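Local structure of Cg6181-pa, isoform A (Drosophila melanogaster, 2VXG) at residues Q110-S115 with S119-V124; Q62-D67 with R77-A82; K18-A23 with E33-H38; V56-I61 with P98-E103. The protein acts in mRNA degradation, where it seems to take part in decapping, and is required for silencing a subset of endogenous miRNA targets. One frame throughout, in Å; residues are numbered along the deposited sequence.

Interaction 1. Residues Q110-S115 with S119-V124; sequences QFIKNS and SQFSNV
Phe111, Ile112 and Ser115 meet Gln120, Phe121 and Val124 where helix 91-114 ends and helix 121-134 begins. The Phe111 ring swings toward the second helix because CG lies anti to the backbone N (chi1 171°), and its CE2 reaches Val124 CG2 at 3.6 Å, with CD2 close to both methyls of the valine. Gln120 O, which already accepts the helical bond from Val124 N, lies at the edge of this phenyl near its plane, 4.2 Å from CE2. His71 meets the same ring edge-to-face, and Met68 also touches it. Shortening Phe111 to an alanine would remove the ring, which is likely to open a gap beside Val124 and leave His71 without its aromatic partner. One residue on, Ile112 meets both Val124 and Phe121: its CG2 methyl packs on Val124 CG1 at 3.7 Å, and its branch carbon CB lies 3.7 Å from Phe121 CE1. The Phe121 ring also presents its edge, in plane, to Ile112 O, with CE1 3.4 Å from that oxygen. Ser115, where the chain leaves helical geometry, contributes its carbonyl instead of its hydroxyl, Ser115 O standing 3.9 Å from Phe121 CD1. No hydrogen bond crosses between the segments; they meet through apolar packing and through carbonyl oxygens lying beside the rings. With only three residues between the segments, the arrangement is that of an antiparallel helical hairpin in the all-helical C-terminal domain.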
# COMPACT_ATOMS: atom_id res chain seq x y z
N GLN A 110 -1.32 -13.89 8.95
CA GLN A 110 -0.03 -14.63 8.95
C GLN A 110 1.07 -13.81 9.60
O GLN A 110 1.87 -14.34 10.36
CB GLN A 110 0.33 -15.08 7.54
CG GLN A 110 -0.73 -16.07 7.01
CD GLN A 110 -0.81 -17.34 7.85
OE1 GLN A 110 0.19 -18.04 8.01
NE2 GLN A 110 -1.98 -17.62 8.40
N PHE A 111 1.08 -12.51 9.33
CA PHE A 111 2.02 -11.61 9.98
C PHE A 111 1.89 -11.58 11.50
O PHE A 111 2.88 -11.65 12.23
CB PHE A 111 1.83 -10.19 9.46
CG PHE A 111 2.61 -9.17 10.23
CD1 PHE A 111 3.95 -9.02 10.00
CD2 PHE A 111 1.97 -8.33 11.15
CE1 PHE A 111 4.68 -8.04 10.67
CE2 PHE A 111 2.70 -7.36 11.85
CZ PHE A 111 4.08 -7.23 11.59
N ILE A 112 0.67 -11.45 12.01
CA ILE A 112 0.53 -11.41 13.47
C ILE A 112 0.90 -12.74 14.14
O ILE A 112 1.29 -12.75 15.28
CB ILE A 112 -0.85 -10.93 13.96
CG1 ILE A 112 -1.98 -11.82 13.48
CG2 ILE A 112 -1.11 -9.42 13.55
CD1 ILE A 112 -3.29 -11.55 14.22
N LYS A 113 0.73 -13.86 13.44
CA LYS A 113 1.21 -15.14 13.96
C LYS A 113 2.74 -15.27 13.86
O LYS A 113 3.35 -15.73 14.80
CB LYS A 113 0.50 -16.29 13.25
CG LYS A 113 -1.03 -16.31 13.51
CD LYS A 113 -1.69 -17.35 12.64
CE LYS A 113 -3.22 -17.36 12.82
NZ LYS A 113 -3.64 -18.02 14.09
N ASN A 114 3.32 -14.81 12.76
CA ASN A 114 4.76 -14.91 12.52
C ASN A 114 5.60 -13.95 13.36
O ASN A 114 6.77 -14.23 13.65
CB ASN A 114 5.13 -14.62 11.05
CG ASN A 114 4.68 -15.70 10.06
OD1 ASN A 114 4.40 -16.81 10.42
ND2 ASN A 114 4.60 -15.32 8.79
N SER A 115 5.02 -12.80 13.72
CA SER A 115 5.79 -11.68 14.27
C SER A 115 5.13 -11.04 15.46
O SER A 115 4.86 -9.81 15.45
CB SER A 115 5.97 -10.62 13.18
OG SER A 115 6.61 -11.18 12.05
N SER A 119 6.89 -4.43 16.13
CA SER A 119 6.42 -3.09 16.49
C SER A 119 5.03 -2.74 15.95
O SER A 119 4.27 -1.99 16.57
CB SER A 119 7.43 -2.07 15.97
OG SER A 119 7.06 -0.76 16.33
N GLN A 120 4.71 -3.27 14.77
CA GLN A 120 3.43 -3.00 14.14
C GLN A 120 2.32 -4.02 14.50
O GLN A 120 1.26 -3.98 13.90
CB GLN A 120 3.63 -2.93 12.63
CG GLN A 120 4.68 -1.88 12.22
CD GLN A 120 4.34 -0.49 12.72
OE1 GLN A 120 4.99 0.02 13.64
NE2 GLN A 120 3.33 0.12 12.13
N PHE A 121 2.55 -4.88 15.49
CA PHE A 121 1.60 -5.96 15.83
C PHE A 121 0.15 -5.45 16.06
O PHE A 121 -0.77 -5.92 15.39
CB PHE A 121 2.11 -6.74 17.06
CG PHE A 121 1.22 -7.87 17.51
CD1 PHE A 121 1.27 -9.10 16.88
CD2 PHE A 121 0.41 -7.74 18.64
CE1 PHE A 121 0.48 -10.16 17.32
CE2 PHE A 121 -0.38 -8.80 19.08
CZ PHE A 121 -0.32 -10.02 18.41
N SER A 122 -0.03 -4.50 16.98
CA SER A 122 -1.37 -4.05 17.36
C SER A 122 -1.95 -3.18 16.26
O SER A 122 -3.15 -3.20 16.02
CB SER A 122 -1.36 -3.32 18.72
OG SER A 122 -1.01 -4.24 19.72
N ASN A 123 -1.08 -2.46 15.55
CA ASN A 123 -1.49 -1.67 14.41
C ASN A 123 -2.10 -2.55 13.30
O ASN A 123 -3.13 -2.22 12.73
CB ASN A 123 -0.30 -0.86 13.87
CG ASN A 123 0.29 0.07 14.91
OD1 ASN A 123 -0.11 1.22 15.03
ND2 ASN A 123 1.19 -0.47 15.75
N VAL A 124 -1.46 -3.69 13.05
CA VAL A 124 -2.00 -4.63 12.07
C VAL A 124 -3.30 -5.27 12.61
O VAL A 124 -4.27 -5.45 11.84
CB VAL A 124 -0.96 -5.68 11.68
CG1 VAL A 124 -1.57 -6.84 10.87
CG2 VAL A 124 0.19 -5.03 10.90

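Interaction 2. Residues Q62-D67 with R77-A82; sequences QQISAD and RYLNEA
The backbones of 62-67, at the end of helix 54-66, and 77-82, within helix 73-85, come nearest at Ile64 and Leu79, whose CA atoms are 7.3 Å apart. Ile64 fills this gap with two branches. Its CG2, placed anti to the backbone N by a chi1 of -69° for CG1, lies 3.6 Å from Leu79 CD2 and equally close to Leu79 CG. The two side chains run past one another in opposite directions, and Ile64 CB adds a contact of 3.7 Å with Leu79 CD2. The other branch extends to CD1, which reaches Tyr78 CB at 3.9 Å and approaches Leu79 CD2 as well. Tyr78 therefore offers Ile64 the root of its side chain, while its ring leads away toward Phe45 and Leu36. The phenol OH is hydrogen-bonded to Ser41 OG. His71, in the connection between the helices, touches both Ile64 and Leu79. On the first helix, the buried hydroxyl of Ser65 is paired with Ile61 O one turn earlier. The three residues that touch are all buried, and the contact centre lies about 3 Å from the centre of the chain. No hydrogen bond joins the segments: the contact is aliphatic, which implies that it depends on the fit of carbon surfaces and not on bond direction, while the hydroxyls of Tyr78 and Ser65 find their partners away from it.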
# COMPACT_ATOMS: atom_id res chain seq x y z
N GLN A 62 -1.80 -4.61 -1.96
CA GLN A 62 -1.41 -5.92 -2.32
C GLN A 62 0.10 -6.19 -2.12
O GLN A 62 0.50 -7.11 -1.46
CB GLN A 62 -1.90 -6.19 -3.72
CG GLN A 62 -1.78 -7.57 -4.17
CD GLN A 62 -0.44 -7.89 -4.77
OE1 GLN A 62 0.01 -7.22 -5.67
NE2 GLN A 62 0.19 -8.92 -4.29
N GLN A 63 0.90 -5.31 -2.65
CA GLN A 63 2.34 -5.49 -2.71
C GLN A 63 3.03 -5.35 -1.34
O GLN A 63 3.92 -6.14 -1.02
CB GLN A 63 2.96 -4.52 -3.72
CG GLN A 63 2.52 -4.89 -5.15
CD GLN A 63 3.47 -4.45 -6.21
OE1 GLN A 63 4.62 -4.14 -5.95
NE2 GLN A 63 2.97 -4.39 -7.44
N ILE A 64 2.60 -4.37 -0.56
CA ILE A 64 3.14 -4.14 0.77
C ILE A 64 2.82 -5.39 1.65
O ILE A 64 3.69 -5.88 2.39
CB ILE A 64 2.59 -2.86 1.43
CG1 ILE A 64 3.11 -1.60 0.72
CG2 ILE A 64 2.99 -2.84 2.95
CD1 ILE A 64 2.44 -0.30 1.17
N SER A 65 1.58 -5.87 1.56
CA SER A 65 1.12 -6.99 2.40
C SER A 65 1.53 -8.37 1.90
O SER A 65 1.47 -9.36 2.66
CB SER A 65 -0.38 -6.98 2.63
OG SER A 65 -1.14 -7.34 1.49
N ALA A 66 1.89 -8.46 0.62
CA ALA A 66 2.34 -9.74 0.04
C ALA A 66 3.59 -10.25 0.74
O ALA A 66 3.88 -11.45 0.73
CB ALA A 66 2.64 -9.58 -1.48
N ASP A 67 4.38 -9.33 1.28
CA ASP A 67 5.58 -9.69 1.96
C ASP A 67 5.82 -8.79 3.14
O ASP A 67 6.44 -7.75 3.00
CB ASP A 67 6.78 -9.64 1.01
CG ASP A 67 8.08 -9.97 1.70
OD1 ASP A 67 8.05 -10.65 2.76
OD2 ASP A 67 9.14 -9.55 1.17
N ARG A 77 1.90 2.59 7.73
CA ARG A 77 1.23 3.86 7.59
C ARG A 77 0.64 4.01 6.19
O ARG A 77 -0.50 4.47 6.05
CB ARG A 77 2.19 4.99 7.97
CG ARG A 77 1.54 6.32 8.16
CD ARG A 77 1.60 7.19 6.92
NE ARG A 77 2.98 7.54 6.58
CZ ARG A 77 3.37 8.70 6.08
NH1 ARG A 77 2.49 9.68 5.86
NH2 ARG A 77 4.67 8.88 5.81
N TYR A 78 1.38 3.60 5.15
CA TYR A 78 0.79 3.51 3.80
C TYR A 78 -0.33 2.50 3.66
O TYR A 78 -1.27 2.76 2.93
CB TYR A 78 1.83 3.27 2.69
CG TYR A 78 2.38 4.61 2.21
CD1 TYR A 78 1.96 5.18 1.00
CD2 TYR A 78 3.26 5.33 3.01
CE1 TYR A 78 2.45 6.43 0.59
CE2 TYR A 78 3.75 6.56 2.62
CZ TYR A 78 3.34 7.11 1.41
OH TYR A 78 3.83 8.36 1.02
N LEU A 79 -0.23 1.36 4.34
CA LEU A 79 -1.35 0.40 4.34
C LEU A 79 -2.56 1.06 4.95
O LEU A 79 -3.65 0.94 4.41
CB LEU A 79 -1.05 -0.84 5.16
CG LEU A 79 -0.14 -1.88 4.56
CD1 LEU A 79 -0.14 -3.06 5.54
CD2 LEU A 79 -0.59 -2.22 3.13
N ASN A 80 -2.35 1.71 6.09
CA ASN A 80 -3.40 2.51 6.75
C ASN A 80 -4.05 3.53 5.82
O ASN A 80 -5.26 3.54 5.65
CB ASN A 80 -2.84 3.25 7.97
CG ASN A 80 -2.54 2.32 9.17
OD1 ASN A 80 -2.97 1.17 9.21
ND2 ASN A 80 -1.79 2.84 10.16
N GLU A 81 -3.23 4.42 5.25
CA GLU A 81 -3.74 5.49 4.38
C GLU A 81 -4.35 4.97 3.12
O GLU A 81 -5.40 5.44 2.72
CB GLU A 81 -2.67 6.51 4.00
CG GLU A 81 -2.09 7.26 5.15
CD GLU A 81 -2.94 8.34 5.74
OE1 GLU A 81 -4.06 8.67 5.26
OE2 GLU A 81 -2.44 8.90 6.74
N ALA A 82 -3.74 3.95 2.51
CA ALA A 82 -4.30 3.41 1.29
C ALA A 82 -5.67 2.81 1.54
O ALA A 82 -6.61 3.02 0.76
CB ALA A 82 -3.35 2.41 0.61

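Interaction 3. Residues K18-A23 with E33-H38; sequences KAFHQA and EFTLRH
Segments 18-23 and 33-38 run nearly antiparallel, at 157° between their directions, with axes 10.1 Å apart at closest approach and the nearest CA atoms those of Ala23 and Thr35. Phe20 spans much of that separation. Thr35 CG2 sits over one face of its ring, 4.0 Å from the centroid and 17° off the normal, a CH-pi contact displaced toward the rim near CE1. Leu36 approaches otherwise: its CD2 lies at the ring edge, 3.7 Å from Phe20 CE2, and the two side chains cross at about a right angle. Val56 and Leu60 of helix 54-66 also pack on the phenyl, and a serine in its place would probably strip Thr35 CG2 of its aromatic platform and open a gap beside Leu36. The other branch of Thr35 is turned by a chi1 of -51° to stand beside its own backbone N, where OG1 bonds to Leu31 O one turn back. That hydroxyl comes within 3.2 Å of Ala23 CB, a close approach. Helix 16-25, a short connection and helix 29-38 thus form an antiparallel helical hairpin, an arrangement recurrent in helical-repeat folds such as those of the TPR clan in which this family is placed.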
# COMPACT_ATOMS: atom_id res chain seq x y z
N LYS A 18 1.95 8.02 -12.34
CA LYS A 18 2.94 7.46 -13.25
C LYS A 18 4.18 6.92 -12.50
O LYS A 18 4.71 5.93 -12.90
CB LYS A 18 3.38 8.44 -14.36
CG LYS A 18 2.26 8.85 -15.33
CD LYS A 18 2.78 9.65 -16.49
CE LYS A 18 1.65 10.29 -17.33
NZ LYS A 18 2.15 10.69 -18.70
N ALA A 19 4.62 7.62 -11.46
CA ALA A 19 5.75 7.18 -10.63
C ALA A 19 5.37 5.85 -9.97
O ALA A 19 6.16 4.90 -9.99
CB ALA A 19 6.09 8.20 -9.59
N PHE A 20 4.14 5.76 -9.48
CA PHE A 20 3.71 4.53 -8.81
C PHE A 20 3.48 3.40 -9.78
O PHE A 20 3.74 2.26 -9.41
CB PHE A 20 2.49 4.77 -7.90
CG PHE A 20 2.86 5.26 -6.52
CD1 PHE A 20 3.29 6.55 -6.33
CD2 PHE A 20 2.81 4.40 -5.40
CE1 PHE A 20 3.63 7.04 -5.08
CE2 PHE A 20 3.16 4.87 -4.11
CZ PHE A 20 3.58 6.20 -3.97
N HIS A 21 3.01 3.69 -10.99
CA HIS A 21 2.89 2.65 -12.03
C HIS A 21 4.23 2.00 -12.22
O HIS A 21 4.31 0.79 -12.23
CB HIS A 21 2.41 3.20 -13.41
CG HIS A 21 1.01 3.72 -13.43
ND1 HIS A 21 0.57 4.63 -14.39
CD2 HIS A 21 -0.03 3.56 -12.57
CE1 HIS A 21 -0.69 4.95 -14.14
NE2 HIS A 21 -1.09 4.29 -13.06
N GLN A 22 5.28 2.82 -12.34
CA GLN A 22 6.61 2.32 -12.59
C GLN A 22 7.07 1.51 -11.41
O GLN A 22 7.52 0.37 -11.58
CB GLN A 22 7.61 3.47 -12.83
CG GLN A 22 9.07 3.03 -13.04
CD GLN A 22 9.31 2.15 -14.27
OE1 GLN A 22 9.39 0.93 -14.16
NE2 GLN A 22 9.46 2.78 -15.44
N ALA A 23 6.90 2.06 -10.20
CA ALA A 23 7.34 1.34 -9.03
C ALA A 23 6.61 -0.04 -8.90
O ALA A 23 7.25 -1.08 -8.63
CB ALA A 23 7.14 2.18 -7.81
N GLU A 33 9.21 0.76 -1.77
CA GLU A 33 9.66 1.45 -0.53
C GLU A 33 10.46 2.71 -0.79
O GLU A 33 10.15 3.74 -0.21
CB GLU A 33 10.40 0.53 0.40
CG GLU A 33 9.54 -0.54 0.93
CD GLU A 33 10.29 -1.48 1.88
OE1 GLU A 33 10.99 -0.95 2.78
OE2 GLU A 33 10.16 -2.74 1.71
N PHE A 34 11.42 2.65 -1.72
CA PHE A 34 12.14 3.84 -2.24
C PHE A 34 11.15 4.92 -2.69
O PHE A 34 11.29 6.11 -2.35
CB PHE A 34 13.06 3.41 -3.42
CG PHE A 34 13.63 4.57 -4.26
CD1 PHE A 34 14.84 5.17 -3.92
CD2 PHE A 34 12.97 4.99 -5.40
CE1 PHE A 34 15.38 6.19 -4.68
CE2 PHE A 34 13.48 6.00 -6.17
CZ PHE A 34 14.69 6.61 -5.82
N THR A 35 10.15 4.51 -3.47
CA THR A 35 9.14 5.44 -3.95
C THR A 35 8.41 6.07 -2.75
O THR A 35 8.27 7.28 -2.71
CB THR A 35 8.15 4.75 -4.92
OG1 THR A 35 8.90 4.08 -5.93
CG2 THR A 35 7.17 5.73 -5.57
N LEU A 36 7.97 5.26 -1.78
CA LEU A 36 7.20 5.77 -0.61
C LEU A 36 8.05 6.74 0.21
O LEU A 36 7.59 7.79 0.63
CB LEU A 36 6.72 4.64 0.29
CG LEU A 36 5.74 3.60 -0.26
CD1 LEU A 36 5.53 2.53 0.79
CD2 LEU A 36 4.46 4.20 -0.68
N ARG A 37 9.31 6.36 0.38
CA ARG A 37 10.34 7.22 0.97
C ARG A 37 10.50 8.60 0.30
O ARG A 37 10.75 9.56 0.99
CB ARG A 37 11.63 6.40 1.06
CG ARG A 37 12.92 7.10 1.39
CD ARG A 37 14.11 6.17 1.01
NE ARG A 37 13.81 4.80 1.41
CZ ARG A 37 14.18 3.69 0.76
NH1 ARG A 37 14.91 3.71 -0.34
NH2 ARG A 37 13.81 2.51 1.26
N HIS A 38 10.29 8.72 -1.01
CA HIS A 38 10.40 10.02 -1.70
C HIS A 38 9.10 10.69 -2.06
O HIS A 38 9.12 11.68 -2.76
CB HIS A 38 11.16 9.88 -3.02
CG HIS A 38 12.60 9.62 -2.83
ND1 HIS A 38 13.10 8.35 -2.63
CD2 HIS A 38 13.65 10.46 -2.72
CE1 HIS A 38 14.40 8.42 -2.43
NE2 HIS A 38 14.76 9.69 -2.48

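Interaction 4. Residues V56-I61 with P98-E103; sequences VLLSLI and PKVLTE
Val100 is the residue of 98-103 that meets the other helix, touching Leu58 and Ile61, one turn apart on helix 54-66. Before it, Pro98 lies at a kink of helix 91-114, where the nitrogens of residues 98 and 99 lack bonds to the preceding turn. The Pro98 carbonyl is nevertheless used twice: Thr102 N and Thr102 OG1 reach it from opposite faces of its plane, the hydroxyl at 2.8 Å from Pro98 O. The Val100 CA is the nearest to Leu58 CA, at 6.7 Å. With CG1 anti to the backbone N (chi1 171°), this methyl is directed at helix 54-66, where it lies 3.6 Å from Leu58 O, 4.0 Å from Leu58 CD2 and 3.9 Å from Ile61 CG2. One methyl thus fits among a backbone carbonyl and two aliphatic branches. Leu101, next in sequence, points more to the side, and packs on Leu83 and Ile86 and on Ile131 and Tyr134 of helix 121-134. Thr102 takes no part in the contact with 56-61; it is a known phosphorylation site, unmodified here, and its hydroxyl is bonded to Pro98 O. The three touching residues are buried. The contact rests on van der Waals fit of one valine methyl against Leu58 and Ile61, including the backbone oxygen of Leu58, with no hydrogen bond between these segments to give it direction.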
# COMPACT_ATOMS: atom_id res chain seq x y z
N VAL A 56 -3.96 2.07 -8.16
CA VAL A 56 -2.64 2.19 -7.54
C VAL A 56 -2.77 1.88 -6.06
O VAL A 56 -1.96 1.17 -5.50
CB VAL A 56 -2.04 3.59 -7.75
CG1 VAL A 56 -0.91 3.86 -6.75
CG2 VAL A 56 -1.57 3.81 -9.24
N LEU A 57 -3.80 2.39 -5.43
CA LEU A 57 -4.00 2.12 -4.00
C LEU A 57 -4.13 0.63 -3.73
O LEU A 57 -3.49 0.12 -2.80
CB LEU A 57 -5.22 2.87 -3.46
CG LEU A 57 -5.12 4.39 -3.39
CD1 LEU A 57 -6.46 4.98 -3.15
CD2 LEU A 57 -4.14 4.79 -2.31
N LEU A 58 -4.96 -0.08 -4.53
CA LEU A 58 -5.22 -1.53 -4.32
C LEU A 58 -3.99 -2.41 -4.60
O LEU A 58 -3.75 -3.40 -3.94
CB LEU A 58 -6.40 -2.01 -5.15
CG LEU A 58 -7.79 -1.52 -4.71
CD1 LEU A 58 -8.94 -1.85 -5.69
CD2 LEU A 58 -8.16 -1.94 -3.27
N SER A 59 -3.22 -2.02 -5.60
CA SER A 59 -1.91 -2.67 -5.90
C SER A 59 -0.86 -2.46 -4.78
O SER A 59 -0.16 -3.38 -4.40
CB SER A 59 -1.38 -2.12 -7.23
OG SER A 59 -0.10 -2.66 -7.58
N LEU A 60 -0.76 -1.24 -4.29
CA LEU A 60 0.12 -0.90 -3.18
C LEU A 60 -0.26 -1.73 -1.96
O LEU A 60 0.61 -2.36 -1.34
CB LEU A 60 0.04 0.61 -2.89
CG LEU A 60 0.93 1.29 -1.87
CD1 LEU A 60 2.39 1.02 -2.33
CD2 LEU A 60 0.62 2.81 -1.78
N ILE A 61 -1.56 -1.81 -1.68
CA ILE A 61 -2.05 -2.65 -0.57
C ILE A 61 -1.62 -4.12 -0.76
O ILE A 61 -1.10 -4.76 0.18
CB ILE A 61 -3.61 -2.61 -0.40
CG1 ILE A 61 -4.03 -1.28 0.26
CG2 ILE A 61 -4.09 -3.77 0.47
CD1 ILE A 61 -5.55 -1.01 0.16
N PRO A 98 -13.07 -6.30 -2.63
CA PRO A 98 -13.31 -7.53 -1.83
C PRO A 98 -12.17 -8.54 -1.89
O PRO A 98 -11.75 -9.04 -0.85
CB PRO A 98 -14.59 -8.10 -2.45
CG PRO A 98 -15.33 -6.85 -2.86
CD PRO A 98 -14.26 -5.94 -3.41
N LYS A 99 -11.69 -8.81 -3.09
CA LYS A 99 -10.60 -9.77 -3.27
C LYS A 99 -9.33 -9.26 -2.67
O LYS A 99 -8.69 -9.97 -1.94
CB LYS A 99 -10.39 -10.11 -4.73
CG LYS A 99 -11.38 -11.15 -5.26
CD LYS A 99 -12.60 -10.52 -5.91
CE LYS A 99 -13.67 -11.58 -6.22
NZ LYS A 99 -15.02 -11.21 -5.65
N VAL A 100 -8.97 -8.00 -2.94
CA VAL A 100 -7.72 -7.44 -2.40
C VAL A 100 -7.77 -7.40 -0.88
O VAL A 100 -6.81 -7.73 -0.23
CB VAL A 100 -7.48 -6.05 -2.98
CG1 VAL A 100 -6.32 -5.32 -2.29
CG2 VAL A 100 -7.28 -6.16 -4.51
N LEU A 101 -8.91 -7.04 -0.30
CA LEU A 101 -8.95 -6.97 1.17
C LEU A 101 -8.94 -8.31 1.86
O LEU A 101 -8.44 -8.42 2.99
CB LEU A 101 -10.16 -6.16 1.64
CG LEU A 101 -10.26 -4.74 1.13
CD1 LEU A 101 -11.55 -4.08 1.61
CD2 LEU A 101 -9.00 -3.97 1.52
N THR A 102 -9.54 -9.31 1.23
CA THR A 102 -9.54 -10.68 1.75
C THR A 102 -8.10 -11.23 1.84
O THR A 102 -7.72 -11.90 2.81
CB THR A 102 -10.42 -11.57 0.84
OG1 THR A 102 -11.78 -11.15 0.95
CG2 THR A 102 -10.31 -13.02 1.22
N GLU A 103 -7.31 -10.95 0.80
CA GLU A 103 -5.91 -11.36 0.78
C GLU A 103 -5.04 -10.51 1.74
O GLU A 103 -4.15 -11.05 2.38
CB GLU A 103 -5.35 -11.27 -0.65
CG GLU A 103 -4.02 -11.98 -0.88
CD GLU A 103 -4.01 -13.52 -0.57
OE1 GLU A 103 -5.08 -14.12 -0.39
OE2 GLU A 103 -2.91 -14.12 -0.52

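Overall arrangement
From the N terminus, interaction 3 closes first, pairing helix 16-25 with helix 29-38. Helix 54-66 then serves two contacts: its 56-61 part waits for 98-103 in interaction 4, while 62-67 meets 77-82 in interaction 2, so interaction 2 lies within the longer loop of interaction 4. Interaction 1 follows in series on the later part of helix 91-114, turning the chain into helix 121-134. None of the contacts cross. Interaction 3 joins interaction 2 through Leu36 and Tyr78 and interaction 4 through Phe20 and Val56, and Ala82 packs on Ile61. Interaction 1 stands apart, about 25 Å from interaction 3 between centres, across the chain's centre from it.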